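Local coordinates for protein peptidyl tryptophan dihydroxylase (Pseudomonas putida, PDB 7CTQ) that uses FAD to carry out the dihydroxylation of a peptide-bound tryptophan, a step essential for biogenesis of the tryptophylquinone cofactor of quinohemoprotein amine dehydrogenase, at residues A70-H75 with E86-R91; N163-A168 with A235-H240; M186-D191 with E227-R232. One frame throughout, in Å; residues are numbered along the deposited sequence.

Interaction 1. Residues A70-H75 with E86-R91; sequences ATRQVH and EFLLDR. With FAD (flavin-adenine dinucleotide), chain C.
A70 and L88 make the apolar part of the contact: the methyl of A70 sits against the fork of the leucine, with CB 3.6 Å from L88 CG and both L88 methyls close behind. The charged part belongs to R72 and E86. CG of R72 stands anti to the backbone N (chi1 174°), and the chain bends at chi3 before its guanidinium meets E86. One face of that group lies over E86 CB, while its NH1 comes 2.9 Å from F87 O. R72 NH2 and E86 OE1 are paired as a salt bridge, but they are modelled too close, so the details of this pairing are doubtful. At the far end R91 turns to the cofactor. Its NH1 donates to FAD O4' (2.9 Å) in a nearly straight bond, and NH2 to the phosphate oxygen O1A (2.9 Å); E44 and D95 form salt bridges with the same guanidinium. An alanine here would probably leave O1A and O4' without these donors and E44 and D95 without this cationic mate. Strands 67-76 and 87-90 run antiparallel in one mixed sheet, with strand 173-179 beside the former and helix 91-104 following the latter.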
loop_
_atom_site.group_PDB
_atom_site.type_symbol
_atom_site.label_atom_id
_atom_site.label_comp_id
_atom_site.label_asym_id
_atom_site.label_seq_id
_atom_site.Cartn_x
_atom_site.Cartn_y
_atom_site.Cartn_z
ATOM N N ALA A 70 -5.688 -7.886 20.632
ATOM C CA ALA A 70 -7.131 -8.045 20.727
ATOM C C ALA A 70 -7.547 -9.322 20.023
ATOM O O ALA A 70 -6.991 -9.670 18.978
ATOM C CB ALA A 70 -7.874 -6.853 20.111
ATOM N N THR A 71 -8.537 -9.997 20.593
ATOM C CA THR A 71 -9.182 -11.114 19.926
ATOM C C THR A 71 -9.949 -10.622 18.695
ATOM O O THR A 71 -10.108 -9.417 18.469
ATOM C CB THR A 71 -10.128 -11.824 20.890
ATOM O OG1 THR A 71 -10.950 -12.740 20.160
ATOM C CG2 THR A 71 -11.016 -10.804 21.604
ATOM N N ARG A 72 -10.448 -11.572 17.900
ATOM C CA ARG A 72 -11.091 -11.220 16.632
ATOM C C ARG A 72 -11.970 -12.363 16.135
ATOM O O ARG A 72 -11.450 -13.373 15.653
ATOM C CB ARG A 72 -10.039 -10.869 15.594
ATOM C CG ARG A 72 -10.613 -10.639 14.221
ATOM C CD ARG A 72 -9.555 -10.088 13.328
ATOM N NE ARG A 72 -8.715 -9.138 14.044
ATOM C CZ ARG A 72 -7.689 -8.501 13.493
ATOM N NH1 ARG A 72 -6.971 -7.644 14.210
ATOM N NH2 ARG A 72 -7.382 -8.721 12.222
ATOM N N GLN A 73 -13.291 -12.187 16.215
ATOM C CA GLN A 73 -14.223 -13.117 15.588
ATOM C C GLN A 73 -14.259 -12.880 14.079
ATOM O O GLN A 73 -14.298 -11.736 13.614
ATOM C CB GLN A 73 -15.629 -12.962 16.184
ATOM C CG GLN A 73 -16.009 -14.033 17.211
ATOM C CD GLN A 73 -17.447 -13.909 17.719
ATOM O OE1 GLN A 73 -18.241 -14.849 17.622
ATOM N NE2 GLN A 73 -17.779 -12.750 18.276
ATOM N N VAL A 74 -14.225 -13.965 13.310
ATOM C CA VAL A 74 -14.249 -13.892 11.851
ATOM C C VAL A 74 -15.419 -14.728 11.350
ATOM O O VAL A 74 -15.487 -15.935 11.613
ATOM C CB VAL A 74 -12.924 -14.361 11.231
ATOM C CG1 VAL A 74 -13.163 -14.932 9.839
ATOM C CG2 VAL A 74 -11.935 -13.201 11.161
ATOM N N HIS A 75 -16.346 -14.080 10.645
ATOM C CA HIS A 75 -17.522 -14.725 10.070
ATOM C C HIS A 75 -17.418 -14.602 8.553
ATOM O O HIS A 75 -17.500 -13.494 8.007
ATOM C CB HIS A 75 -18.815 -14.092 10.587
ATOM C CG HIS A 75 -19.159 -14.468 11.996
ATOM N ND1 HIS A 75 -18.263 -14.357 13.039
ATOM C CD2 HIS A 75 -20.312 -14.926 12.539
ATOM C CE1 HIS A 75 -18.845 -14.745 14.160
ATOM N NE2 HIS A 75 -20.089 -15.094 13.885
ATOM N N GLU A 86 -3.639 -11.087 16.018
ATOM C CA GLU A 86 -3.630 -9.855 15.254
ATOM C C GLU A 86 -4.069 -8.720 16.167
ATOM O O GLU A 86 -4.795 -8.926 17.144
ATOM C CB GLU A 86 -4.510 -9.955 14.007
ATOM C CG GLU A 86 -3.841 -10.777 12.904
ATOM C CD GLU A 86 -4.492 -10.606 11.548
ATOM O OE1 GLU A 86 -5.516 -9.896 11.459
ATOM O OE2 GLU A 86 -3.971 -11.179 10.566
ATOM N N PHE A 87 -3.578 -7.531 15.865
ATOM C CA PHE A 87 -3.647 -6.389 16.759
ATOM C C PHE A 87 -4.618 -5.359 16.193
ATOM O O PHE A 87 -5.228 -5.552 15.135
ATOM C CB PHE A 87 -2.250 -5.785 16.961
ATOM C CG PHE A 87 -1.238 -6.752 17.529
ATOM C CD1 PHE A 87 -0.743 -6.586 18.814
ATOM C CD2 PHE A 87 -0.776 -7.824 16.775
ATOM C CE1 PHE A 87 0.182 -7.473 19.336
ATOM C CE2 PHE A 87 0.144 -8.714 17.292
ATOM C CZ PHE A 87 0.625 -8.538 18.573
ATOM N N LEU A 88 -4.769 -4.260 16.924
ATOM C CA LEU A 88 -5.517 -3.105 16.461
ATOM C C LEU A 88 -4.592 -1.907 16.514
ATOM O O LEU A 88 -3.799 -1.767 17.447
ATOM C CB LEU A 88 -6.771 -2.837 17.313
ATOM C CG LEU A 88 -7.542 -4.021 17.904
ATOM C CD1 LEU A 88 -8.733 -3.518 18.709
ATOM C CD2 LEU A 88 -7.992 -5.013 16.836
ATOM N N LEU A 89 -4.675 -1.052 15.504
ATOM C CA LEU A 89 -3.814 0.119 15.422
ATOM C C LEU A 89 -4.681 1.362 15.501
ATOM O O LEU A 89 -5.572 1.550 14.669
ATOM C CB LEU A 89 -2.995 0.123 14.132
ATOM C CG LEU A 89 -2.092 1.351 14.070
ATOM C CD1 LEU A 89 -0.872 1.165 14.964
ATOM C CD2 LEU A 89 -1.690 1.649 12.647
ATOM N N ASP A 90 -4.424 2.210 16.487
ATOM C CA ASP A 90 -5.185 3.442 16.623
ATOM C C ASP A 90 -4.433 4.527 15.858
ATOM O O ASP A 90 -3.375 4.994 16.296
ATOM C CB ASP A 90 -5.404 3.789 18.093
ATOM C CG ASP A 90 -5.659 5.265 18.313
ATOM O OD1 ASP A 90 -6.338 5.898 17.477
ATOM O OD2 ASP A 90 -5.189 5.795 19.325
ATOM N N ARG A 91 -4.982 4.906 14.700
ATOM C CA ARG A 91 -4.325 5.858 13.814
ATOM C C ARG A 91 -4.140 7.221 14.459
ATOM O O ARG A 91 -3.235 7.962 14.058
ATOM C CB ARG A 91 -5.125 5.993 12.517
ATOM C CG ARG A 91 -5.144 4.718 11.688
ATOM C CD ARG A 91 -3.729 4.275 11.364
ATOM N NE ARG A 91 -2.977 5.328 10.690
ATOM C CZ ARG A 91 -2.851 5.420 9.369
ATOM N NH1 ARG A 91 -3.422 4.513 8.589
ATOM N NH2 ARG A 91 -2.153 6.413 8.829
HETATM P PA FAD C . -2.076 8.253 5.044
HETATM O O1A FAD C . -1.832 7.244 6.096
HETATM O O2A FAD C . -3.554 8.518 4.794
HETATM O O5B FAD C . -1.243 9.533 5.370
HETATM C C5B FAD C . -1.559 10.809 4.780
HETATM C C4B FAD C . -1.164 11.857 5.786
HETATM O O4B FAD C . -1.239 13.161 5.166
HETATM C C3B FAD C . -2.027 11.927 7.050
HETATM O O3B FAD C . -1.212 12.189 8.189
HETATM C C2B FAD C . -3.002 13.070 6.738
HETATM O O2B FAD C . -3.448 13.765 7.902
HETATM C C1B FAD C . -2.104 13.990 5.912
HETATM N N9A FAD C . -2.766 14.919 5.008
HETATM C C8A FAD C . -3.878 14.727 4.237
HETATM N N7A FAD C . -4.225 15.762 3.512
HETATM C C5A FAD C . -3.287 16.717 3.858
HETATM C C6A FAD C . -3.100 18.057 3.462
HETATM N N6A FAD C . -3.883 18.691 2.590
HETATM N N1A FAD C . -2.053 18.741 3.994
HETATM C C2A FAD C . -1.261 18.116 4.869
HETATM N N3A FAD C . -1.347 16.857 5.315
HETATM C C4A FAD C . -2.380 16.207 4.770
HETATM N N1 FAD C . -4.677 -0.507 6.368
HETATM C C2 FAD C . -4.333 -1.473 7.271
HETATM O O2 FAD C . -3.164 -1.832 7.423
HETATM N N3 FAD C . -5.308 -2.063 8.049
HETATM C C4 FAD C . -6.656 -1.773 8.019
HETATM O O4 FAD C . -7.432 -2.358 8.772
HETATM C C4X FAD C . -7.016 -0.748 7.057
HETATM N N5 FAD C . -8.276 -0.416 6.958
HETATM C C5X FAD C . -8.621 0.561 6.039
HETATM C C6 FAD C . -9.963 0.923 5.913
HETATM C C7 FAD C . -10.363 1.887 4.994
HETATM C C7M FAD C . -11.819 2.256 4.888
HETATM C C8 FAD C . -9.402 2.504 4.176
HETATM C C8M FAD C . -9.799 3.559 3.177
HETATM C C9 FAD C . -8.063 2.150 4.301
HETATM C C9A FAD C . -7.668 1.183 5.218
HETATM N N10 FAD C . -6.317 0.808 5.370
HETATM C C10 FAD C . -5.956 -0.172 6.273
HETATM C "C1'" FAD C . -5.288 1.391 4.508
HETATM C "C2'" FAD C . -4.404 2.420 5.195
HETATM O "O2'" FAD C . -5.182 3.408 5.871
HETATM C "C3'" FAD C . -3.536 3.086 4.129
HETATM O "O3'" FAD C . -2.985 2.056 3.317
HETATM C "C4'" FAD C . -2.389 3.946 4.649
HETATM O "O4'" FAD C . -2.799 4.743 5.763
HETATM C "C5'" FAD C . -1.837 4.824 3.551
HETATM O "O5'" FAD C . -0.643 5.460 4.031
HETATM P P FAD C . -0.189 6.841 3.471
HETATM O O1P FAD C . 0.030 6.660 1.961
HETATM O O2P FAD C . 0.957 7.377 4.255
HETATM O O3P FAD C . -1.475 7.752 3.663
#

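Interaction 2. Residues N163-A168 with A235-H240; sequences NVWQAA and ASAEVH
N163 carries CG anti to its carbonyl carbon (chi1 -85°), and from there the amide reaches across to the E238 backbone; E238 has CG likewise anti to its own carbonyl carbon (chi1 -40°), with an extended chain beyond that passes V164 O and CB. The amide nitrogen N163 ND2 donates to E238 O at 2.8 Å, the acceptor lying almost in the amide plane. That same oxygen accepts from V164 N (3.2 Å), the two donors arriving from opposite faces of the carbonyl plane, so E238 O is gripped twice. The return bond runs from E238 N to V164 O (3.0 Å). Beside the amide, the side chain of V239 lies side by side with that of N163, pointing the same way, and its CG2 packs 3.5 Å from N163 ND2. On the other face of the sheet, the E238 carboxylate passes near V164 CB and is held by H240: H240 NE2 donates to E238 OE1 (3.1 Å) in a virtually straight bond; OE1 accepts with its anti lone pair and lies in the imidazole plane. Farther along, W165 CB touches A237 CB at 4.0 Å, while the indole NE1 is bonded to A231 O and the ring has a cation-pi contact with R219. V164 with E238 is a hydrogen-bonded pair and N163 with V239 a non-hydrogen-bonded one, the regular alternation of an antiparallel beta sheet, here joining strands 158-166 and 238-243.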
loop_
_atom_site.group_PDB
_atom_site.type_symbol
_atom_site.label_atom_id
_atom_site.label_comp_id
_atom_site.label_asym_id
_atom_site.label_seq_id
_atom_site.Cartn_x
_atom_site.Cartn_y
_atom_site.Cartn_z
ATOM N N ASN A 163 -19.049 4.108 11.585
ATOM C CA ASN A 163 -19.655 4.636 12.803
ATOM C C ASN A 163 -18.620 4.604 13.916
ATOM O O ASN A 163 -17.912 3.604 14.084
ATOM C CB ASN A 163 -20.883 3.829 13.220
ATOM C CG ASN A 163 -22.161 4.272 12.517
ATOM O OD1 ASN A 163 -23.032 3.452 12.250
ATOM N ND2 ASN A 163 -22.288 5.570 12.240
ATOM N N VAL A 164 -18.528 5.699 14.668
ATOM C CA VAL A 164 -17.591 5.827 15.778
ATOM C C VAL A 164 -18.365 6.322 16.990
ATOM O O VAL A 164 -19.108 7.303 16.891
ATOM C CB VAL A 164 -16.444 6.800 15.448
ATOM C CG1 VAL A 164 -15.562 6.983 16.664
ATOM C CG2 VAL A 164 -15.624 6.288 14.262
ATOM N N TRP A 165 -18.196 5.655 18.125
ATOM C CA TRP A 165 -18.903 6.050 19.340
ATOM C C TRP A 165 -18.115 5.562 20.551
ATOM O O TRP A 165 -17.095 4.878 20.419
ATOM C CB TRP A 165 -20.336 5.512 19.344
ATOM C CG TRP A 165 -20.437 4.030 19.462
ATOM C CD1 TRP A 165 -20.767 3.318 20.577
ATOM C CD2 TRP A 165 -20.230 3.066 18.421
ATOM N NE1 TRP A 165 -20.775 1.973 20.302
ATOM C CE2 TRP A 165 -20.447 1.790 18.984
ATOM C CE3 TRP A 165 -19.868 3.157 17.069
ATOM C CZ2 TRP A 165 -20.312 0.608 18.241
ATOM C CZ3 TRP A 165 -19.741 1.986 16.335
ATOM C CH2 TRP A 165 -19.961 0.729 16.921
ATOM N N GLN A 166 -18.614 5.909 21.738
ATOM C CA GLN A 166 -17.959 5.610 23.003
ATOM C C GLN A 166 -18.792 4.617 23.802
ATOM O O GLN A 166 -20.020 4.724 23.858
ATOM C CB GLN A 166 -17.742 6.891 23.813
ATOM C CG GLN A 166 -17.032 6.696 25.149
ATOM C CD GLN A 166 -15.554 6.378 24.997
ATOM O OE1 GLN A 166 -14.838 7.044 24.247
ATOM N NE2 GLN A 166 -15.093 5.348 25.698
ATOM N N ALA A 167 -18.122 3.647 24.413
ATOM C CA ALA A 167 -18.790 2.651 25.238
ATOM C C ALA A 167 -17.958 2.442 26.499
ATOM O O ALA A 167 -17.028 3.204 26.786
ATOM C CB ALA A 167 -19.005 1.348 24.460
ATOM N N ALA A 168 -18.300 1.391 27.252
ATOM C CA ALA A 168 -17.629 1.110 28.518
ATOM C C ALA A 168 -16.229 0.565 28.265
ATOM O O ALA A 168 -16.063 -0.348 27.446
ATOM C CB ALA A 168 -18.433 0.108 29.343
ATOM N N ALA A 235 -28.204 6.132 17.657
ATOM C CA ALA A 235 -28.645 7.420 17.135
ATOM C C ALA A 235 -27.520 8.452 17.055
ATOM O O ALA A 235 -27.486 9.249 16.111
ATOM C CB ALA A 235 -29.788 7.984 17.992
ATOM N N SER A 236 -26.598 8.470 18.021
ATOM C CA SER A 236 -25.653 9.576 18.141
ATOM C C SER A 236 -24.261 9.263 17.601
ATOM O O SER A 236 -23.414 10.157 17.594
ATOM C CB SER A 236 -25.536 10.016 19.608
ATOM O OG SER A 236 -24.848 9.046 20.380
ATOM N N ALA A 237 -23.995 8.027 17.178
ATOM C CA ALA A 237 -22.668 7.691 16.659
ATOM C C ALA A 237 -22.293 8.613 15.503
ATOM O O ALA A 237 -23.126 8.934 14.651
ATOM C CB ALA A 237 -22.631 6.235 16.190
ATOM N N GLU A 238 -21.043 9.078 15.498
ATOM C CA GLU A 238 -20.532 9.772 14.322
ATOM C C GLU A 238 -20.673 8.882 13.092
ATOM O O GLU A 238 -20.599 7.654 13.183
ATOM C CB GLU A 238 -19.069 10.153 14.506
ATOM C CG GLU A 238 -18.713 10.652 15.893
ATOM C CD GLU A 238 -17.213 10.854 16.057
ATOM O OE1 GLU A 238 -16.507 10.877 15.025
ATOM O OE2 GLU A 238 -16.738 10.983 17.207
ATOM N N VAL A 239 -20.915 9.515 11.943
ATOM C CA VAL A 239 -21.083 8.832 10.661
ATOM C C VAL A 239 -20.093 9.437 9.676
ATOM O O VAL A 239 -20.054 10.662 9.504
ATOM C CB VAL A 239 -22.519 8.949 10.106
ATOM C CG1 VAL A 239 -22.718 7.976 8.950
ATOM C CG2 VAL A 239 -23.552 8.680 11.184
ATOM N N HIS A 240 -19.290 8.583 9.038
ATOM C CA HIS A 240 -18.309 9.023 8.052
ATOM C C HIS A 240 -18.349 8.089 6.853
ATOM O O HIS A 240 -18.578 6.881 6.995
ATOM C CB HIS A 240 -16.880 9.041 8.606
ATOM C CG HIS A 240 -16.710 9.853 9.851
ATOM N ND1 HIS A 240 -16.326 11.176 9.831
ATOM C CD2 HIS A 240 -16.844 9.521 11.158
ATOM C CE1 HIS A 240 -16.238 11.627 11.070
ATOM N NE2 HIS A 240 -16.545 10.642 11.894
#

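Interaction 3. Residues M186-D191 with E227-R232; sequences MARLED and ELFDAR
F229 fits its ring against the side chains of M186 and R188 and the carbonyl oxygen of A187, and this is the tight, buried part of the contact. M186 SD lies at the ring edge, 3.8 Å from F229 CE2, a Met-aromatic contact in which the sulfur is 80° off the ring normal. A187 O also meets the edge, 3.5 Å from F229 CE1, and R188 CB packs against that same carbon. M186 CG is placed between the backbone N and the carbonyl carbon (chi1 61°), where it touches L228 CD2 at 4.1 Å; L228 CB lies over one face of the phenyl ring, toward its rim. The looser side is polar, around exposed D230. R188, extended from CG to NE, brings NH2 to D230 OD2 in a 3.3 Å salt bridge. Its hydrogen bond is bent, meeting the oxygen from above a carboxylate turned 87° from the guanidinium. The stronger partner of R188 NH2 is A168 O, outside the two segments, which accepts a hydrogen bond from it. Strand 182-188 lies between strands 173-179 and 193-201, and the end of helix 223-228 packs on it through L228, which also rests on A173 and A175, while F229, just past the helix, rests on C194 and meets the ring of W165.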
loop_
_atom_site.group_PDB
_atom_site.type_symbol
_atom_site.label_atom_id
_atom_site.label_comp_id
_atom_site.label_asym_id
_atom_site.label_seq_id
_atom_site.Cartn_x
_atom_site.Cartn_y
_atom_site.Cartn_z
ATOM N N MET A 186 -15.338 -4.362 12.603
ATOM C CA MET A 186 -15.683 -3.635 13.820
ATOM C C MET A 186 -14.649 -3.889 14.912
ATOM O O MET A 186 -14.041 -4.961 14.980
ATOM C CB MET A 186 -17.081 -4.019 14.331
ATOM C CG MET A 186 -17.209 -5.485 14.674
ATOM S SD MET A 186 -18.920 -5.990 14.850
ATOM C CE MET A 186 -19.315 -6.535 13.184
ATOM N N ALA A 187 -14.473 -2.890 15.779
ATOM C CA ALA A 187 -13.480 -2.977 16.838
ATOM C C ALA A 187 -13.937 -2.196 18.063
ATOM O O ALA A 187 -14.647 -1.191 17.960
ATOM C CB ALA A 187 -12.120 -2.454 16.375
ATOM N N ARG A 188 -13.491 -2.658 19.227
ATOM C CA ARG A 188 -13.755 -1.988 20.492
ATOM C C ARG A 188 -12.445 -1.919 21.262
ATOM O O ARG A 188 -11.882 -2.958 21.618
ATOM C CB ARG A 188 -14.826 -2.736 21.288
ATOM C CG ARG A 188 -15.229 -2.077 22.580
ATOM C CD ARG A 188 -15.987 -3.060 23.433
ATOM N NE ARG A 188 -16.551 -2.411 24.609
ATOM C CZ ARG A 188 -17.248 -3.047 25.541
ATOM N NH1 ARG A 188 -17.463 -4.354 25.425
ATOM N NH2 ARG A 188 -17.731 -2.379 26.586
ATOM N N LEU A 189 -11.947 -0.708 21.487
ATOM C CA LEU A 189 -10.670 -0.547 22.156
ATOM C C LEU A 189 -10.834 -0.739 23.663
ATOM O O LEU A 189 -11.948 -0.790 24.198
ATOM C CB LEU A 189 -10.071 0.824 21.853
ATOM C CG LEU A 189 -9.679 1.092 20.400
ATOM C CD1 LEU A 189 -9.449 2.578 20.193
ATOM C CD2 LEU A 189 -8.436 0.312 20.049
ATOM N N GLU A 190 -9.695 -0.849 24.352
ATOM C CA GLU A 190 -9.724 -1.076 25.793
ATOM C C GLU A 190 -10.317 0.118 26.527
ATOM O O GLU A 190 -11.069 -0.056 27.492
ATOM C CB GLU A 190 -8.320 -1.381 26.308
ATOM C CG GLU A 190 -8.269 -1.714 27.783
ATOM C CD GLU A 190 -7.486 -2.978 28.055
ATOM O OE1 GLU A 190 -8.097 -3.965 28.516
ATOM O OE2 GLU A 190 -6.264 -2.987 27.796
ATOM N N ASP A 191 -10.006 1.332 26.074
ATOM C CA ASP A 191 -10.573 2.556 26.627
ATOM C C ASP A 191 -12.022 2.791 26.194
ATOM O O ASP A 191 -12.557 3.879 26.435
ATOM C CB ASP A 191 -9.698 3.765 26.250
ATOM C CG ASP A 191 -9.831 4.165 24.781
ATOM O OD1 ASP A 191 -10.288 3.338 23.966
ATOM O OD2 ASP A 191 -9.469 5.313 24.438
ATOM N N GLU A 227 -23.332 -8.671 20.412
ATOM C CA GLU A 227 -22.407 -9.361 21.306
ATOM C C GLU A 227 -21.245 -8.463 21.700
ATOM O O GLU A 227 -20.963 -8.276 22.889
ATOM C CB GLU A 227 -21.889 -10.632 20.634
ATOM C CG GLU A 227 -21.123 -11.556 21.568
ATOM C CD GLU A 227 -21.109 -13.000 21.096
ATOM O OE1 GLU A 227 -21.046 -13.909 21.955
ATOM O OE2 GLU A 227 -21.151 -13.225 19.866
ATOM N N LEU A 228 -20.570 -7.881 20.708
ATOM C CA LEU A 228 -19.329 -7.158 20.966
ATOM C C LEU A 228 -19.549 -5.844 21.703
ATOM O O LEU A 228 -18.670 -5.409 22.459
ATOM C CB LEU A 228 -18.601 -6.883 19.651
ATOM C CG LEU A 228 -17.399 -7.788 19.397
ATOM C CD1 LEU A 228 -17.879 -9.181 19.020
ATOM C CD2 LEU A 228 -16.489 -7.204 18.325
ATOM N N PHE A 229 -20.680 -5.178 21.481
ATOM C CA PHE A 229 -20.899 -3.833 21.999
ATOM C C PHE A 229 -22.102 -3.838 22.930
ATOM O O PHE A 229 -23.211 -4.204 22.522
ATOM C CB PHE A 229 -21.110 -2.828 20.864
ATOM C CG PHE A 229 -20.008 -2.820 19.843
ATOM C CD1 PHE A 229 -18.839 -2.116 20.075
ATOM C CD2 PHE A 229 -20.150 -3.506 18.650
ATOM C CE1 PHE A 229 -17.820 -2.100 19.131
ATOM C CE2 PHE A 229 -19.138 -3.502 17.699
ATOM C CZ PHE A 229 -17.971 -2.793 17.940
ATOM N N ASP A 230 -21.888 -3.415 24.174
ATOM C CA ASP A 230 -23.004 -3.255 25.098
ATOM C C ASP A 230 -23.801 -2.001 24.754
ATOM O O ASP A 230 -25.000 -2.073 24.464
ATOM C CB ASP A 230 -22.486 -3.214 26.539
ATOM C CG ASP A 230 -21.425 -4.273 26.806
ATOM O OD1 ASP A 230 -21.569 -5.407 26.301
ATOM O OD2 ASP A 230 -20.439 -3.968 27.509
ATOM N N ALA A 231 -23.143 -0.845 24.765
ATOM C CA ALA A 231 -23.729 0.393 24.271
ATOM C C ALA A 231 -23.402 0.549 22.793
ATOM O O ALA A 231 -22.232 0.483 22.406
ATOM C CB ALA A 231 -23.196 1.594 25.047
ATOM N N ARG A 232 -24.433 0.777 21.971
ATOM C CA ARG A 232 -24.249 0.901 20.536
ATOM C C ARG A 232 -24.356 2.328 20.009
ATOM O O ARG A 232 -23.867 2.596 18.903
ATOM C CB ARG A 232 -25.256 0.003 19.806
ATOM C CG ARG A 232 -25.007 -1.492 20.023
ATOM C CD ARG A 232 -26.146 -2.312 19.458
ATOM N NE ARG A 232 -27.343 -2.195 20.288
ATOM C CZ ARG A 232 -28.533 -2.695 19.971
ATOM N NH1 ARG A 232 -28.701 -3.342 18.826
ATOM N NH2 ARG A 232 -29.561 -2.540 20.803
#

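How the interactions relate
From the N terminus, interaction 1 closes first, a short excursion through strand 79-83 that returns antiparallel to strand 67-76. Interaction 2 opens only after it has ended and spans a much longer loop, from strand 158-166 to strand 238-243. Interaction 3 is nested inside that loop, setting the end of helix 223-228 against strand 182-188. All three reach one mixed sheet. Interactions 1 and 2 do not touch, their nearest atoms about 9 Å apart, but interaction 3 touches both: Q73 packs on L228 and L88 on L189, and W165 reaches A231 and F229.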